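Local coordinates for protein polymeric immunoglobulin receptor (Mus musculus, PDB 4NOB) that probably binds polymeric immunoglobulins through its first V-type domain for transport across epithelia, and gives rise to secretory component, at residues 40-43 against 49-52. Numbering follows the deposited sequence.
With EDO (1,2-ethanediol), chain E.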
ATOM      1  N   TYR A  40      -2.151   6.393   3.617  1.00  9.06           N
ATOM      2  CA  TYR A  40      -0.758   6.192   3.148  1.00  9.14           C
ATOM      3  C   TYR A  40      -0.443   4.739   2.877  1.00  9.01           C
ATOM      4  O   TYR A  40      -1.065   3.830   3.415  1.00 10.00           O
ATOM      5  CB  TYR A  40       0.262   6.793   4.147  1.00 10.35           C
ATOM      6  CG  TYR A  40       0.263   6.156   5.487  1.00 10.81           C
ATOM      7  CD1 TYR A  40       0.942   4.958   5.741  1.00 11.27           C
ATOM      8  CD2 TYR A  40      -0.470   6.661   6.552  1.00 11.62           C
ATOM      9  CE1 TYR A  40       0.889   4.357   6.976  1.00 11.44           C
ATOM     10  CE2 TYR A  40      -0.514   6.029   7.760  1.00 13.16           C
ATOM     11  CZ  TYR A  40       0.162   4.852   7.974  1.00 13.13           C
ATOM     12  OH  TYR A  40       0.205   4.223   9.227  1.00 16.95           O
ATOM     13  N   TRP A  41       0.622   4.560   2.104  1.00  8.99           N
ATOM     14  CA  TRP A  41       1.274   3.302   1.836  1.00  9.33           C
ATOM     15  C   TRP A  41       2.755   3.603   2.091  1.00  9.75           C
ATOM     16  O   TRP A  41       3.329   4.475   1.473  1.00 10.29           O
ATOM     17  CB  TRP A  41       1.032   2.850   0.427  1.00  9.79           C
ATOM     18  CG  TRP A  41       1.771   1.663  -0.077  1.00  9.37           C
ATOM     19  CD1 TRP A  41       2.781   1.690  -1.001  1.00  8.48           C
ATOM     20  CD2 TRP A  41       1.563   0.275   0.252  1.00  9.05           C
ATOM     21  NE1 TRP A  41       3.244   0.424  -1.270  1.00  9.62           N
ATOM     22  CE2 TRP A  41       2.459  -0.472  -0.546  1.00 10.17           C
ATOM     23  CE3 TRP A  41       0.695  -0.400   1.113  1.00 10.31           C
ATOM     24  CZ2 TRP A  41       2.507  -1.863  -0.529  1.00 10.24           C
ATOM     25  CZ3 TRP A  41       0.747  -1.768   1.121  1.00 11.91           C
ATOM     26  CH2 TRP A  41       1.642  -2.476   0.298  1.00 11.70           C
ATOM     27  N   CYS A  42       3.379   2.778   2.914  1.00 10.19           N
ATOM     28  CA  CYS A  42       4.793   2.982   3.310  1.00 10.78           C
ATOM     29  C   CYS A  42       5.525   1.628   3.346  1.00 10.40           C
ATOM     30  O   CYS A  42       4.926   0.578   3.514  1.00  9.96           O
ATOM     31  CB  CYS A  42       4.877   3.702   4.651  1.00 13.01           C
ATOM     32  SG  CYS A  42       4.194   2.832   6.072  1.00 15.02           S
ATOM     33  N   ARG A  43       6.856   1.702   3.175  1.00 11.01           N
ATOM     34  CA  ARG A  43       7.733   0.534   3.260  1.00 10.24           C
ATOM     35  C   ARG A  43       8.539   0.565   4.529  1.00 12.48           C
ATOM     36  O   ARG A  43       9.131   1.570   4.869  1.00 12.57           O
ATOM     37  CB  ARG A  43       8.730   0.562   2.063  1.00 11.66           C
ATOM     38  CG  ARG A  43       9.590  -0.705   1.977  1.00 14.50           C
ATOM     39  CD  ARG A  43      10.378  -0.844   0.620  1.00 18.24           C
ATOM     40  NE  ARG A  43      10.956  -2.195   0.549  1.00 22.78           N
ATOM     41  CZ  ARG A  43      11.351  -2.736  -0.551  1.00 26.17           C
ATOM     42  NH1 ARG A  43      11.264  -2.125  -1.690  1.00 25.67           N
ATOM     43  NH2 ARG A  43      11.926  -3.926  -0.481  1.00 40.05           N
ATOM     44  N   MET A  49      11.723   2.735  10.660  1.00 15.86           N
ATOM     45  CA  MET A  49      10.763   3.693  10.150  1.00 15.12           C
ATOM     46  C   MET A  49      10.043   3.060   9.006  1.00 15.74           C
ATOM     47  O   MET A  49      10.625   2.242   8.298  1.00 17.09           O
ATOM     48  CB  MET A  49      11.432   4.941   9.540  1.00 18.06           C
ATOM     49  CG  MET A  49      11.986   5.862  10.561  1.00 19.65           C
ATOM     50  SD  MET A  49      12.500   7.396   9.761  1.00 19.14           S
ATOM     51  CE  MET A  49      13.888   6.900   8.842  1.00 22.56           C
ATOM     52  N   CYS A  50       8.828   3.535   8.777  1.00 15.81           N
ATOM     53  CA  CYS A  50       7.999   3.090   7.593  1.00 15.65           C
ATOM     54  C   CYS A  50       7.957   4.324   6.734  1.00 16.43           C
ATOM     55  O   CYS A  50       7.300   5.318   7.153  1.00 21.03           O
ATOM     56  CB  CYS A  50       6.665   2.571   8.084  1.00 15.72           C
ATOM     57  SG  CYS A  50       5.752   1.630   6.766  1.00 19.46           S
ATOM     58  N   THR A  51       8.648   4.293   5.590  1.00 14.39           N
ATOM     59  CA  THR A  51       8.844   5.416   4.658  1.00 14.45           C
ATOM     60  C   THR A  51       7.673   5.479   3.681  1.00 12.13           C
ATOM     61  O   THR A  51       7.520   4.542   2.941  1.00 12.14           O
ATOM     62  CB  THR A  51      10.152   5.286   3.918  1.00 16.57           C
ATOM     63  OG1 THR A  51      11.247   5.319   4.909  1.00 22.53           O
ATOM     64  CG2 THR A  51      10.344   6.324   2.803  1.00 18.26           C
ATOM     65  N   THR A  52       7.020   6.619   3.694  1.00 13.65           N
ATOM     66  CA  THR A  52       5.897   6.862   2.781  1.00 13.73           C
ATOM     67  C   THR A  52       6.308   6.799   1.381  1.00 12.23           C
ATOM     68  O   THR A  52       7.262   7.491   0.945  1.00 13.73           O
ATOM     69  CB  THR A  52       5.203   8.173   3.050  1.00 14.28           C
ATOM     70  OG1 THR A  52       4.824   8.215   4.419  1.00 22.05           O
ATOM     71  CG2 THR A  52       3.903   8.338   2.239  1.00 14.47           C
TER
HETATM   72  C1  EDO E 204      10.253   0.691  -4.333  1.00 27.69           C
HETATM   73  O1  EDO E 204      10.805  -0.641  -4.249  1.00 31.06           O
HETATM   74  C2  EDO E 204       9.594   0.971  -3.048  1.00 31.13           C
HETATM   75  O2  EDO E 204      10.550   0.991  -1.981  1.00 28.61           O
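Thr51 O is gripped by one hydrogen bond from across the hairpin, donated by Arg43 N at 2.9 Å from above the carbonyl plane (38° out), and brushed by a weak, bent C-H...O contact from Cys42 CA at 3.2 Å. Arg43 O is held likewise, by the N of Thr51 at 2.9 Å and by a similarly weak contact from the CA of Cys50. These reciprocal bonds define Arg43-Thr51 as an antiparallel hydrogen-bonded pair; Cys42-Thr52 beside it is non-hydrogen-bonded, the CA atoms 4.1 Å apart. The disulfide lies diagonal to this register, joining Cys42 SG to Cys50 SG at 2.1 Å with a chi3 of 93°. The sulfurs span that offset from unlike rotamers, Cys42 SG between its backbone N and carbonyl carbon (chi1 63°), Cys50 SG anti to its N. On the other face, the Arg43 chain runs extended to a guanidinium whose NH1 bonds to Asp89 O and, at 3.2 Å, to O2 of a 1,2-ethanediol, probably from the crystallisation liquor. An alanine here is likely to leave the backbone carbonyl of Asp89, and the ethanediol, without their NH1 donor. Together, the paired backbones and their disulfide form a cross-linked beta hairpin within an immunoglobulin V-set domain.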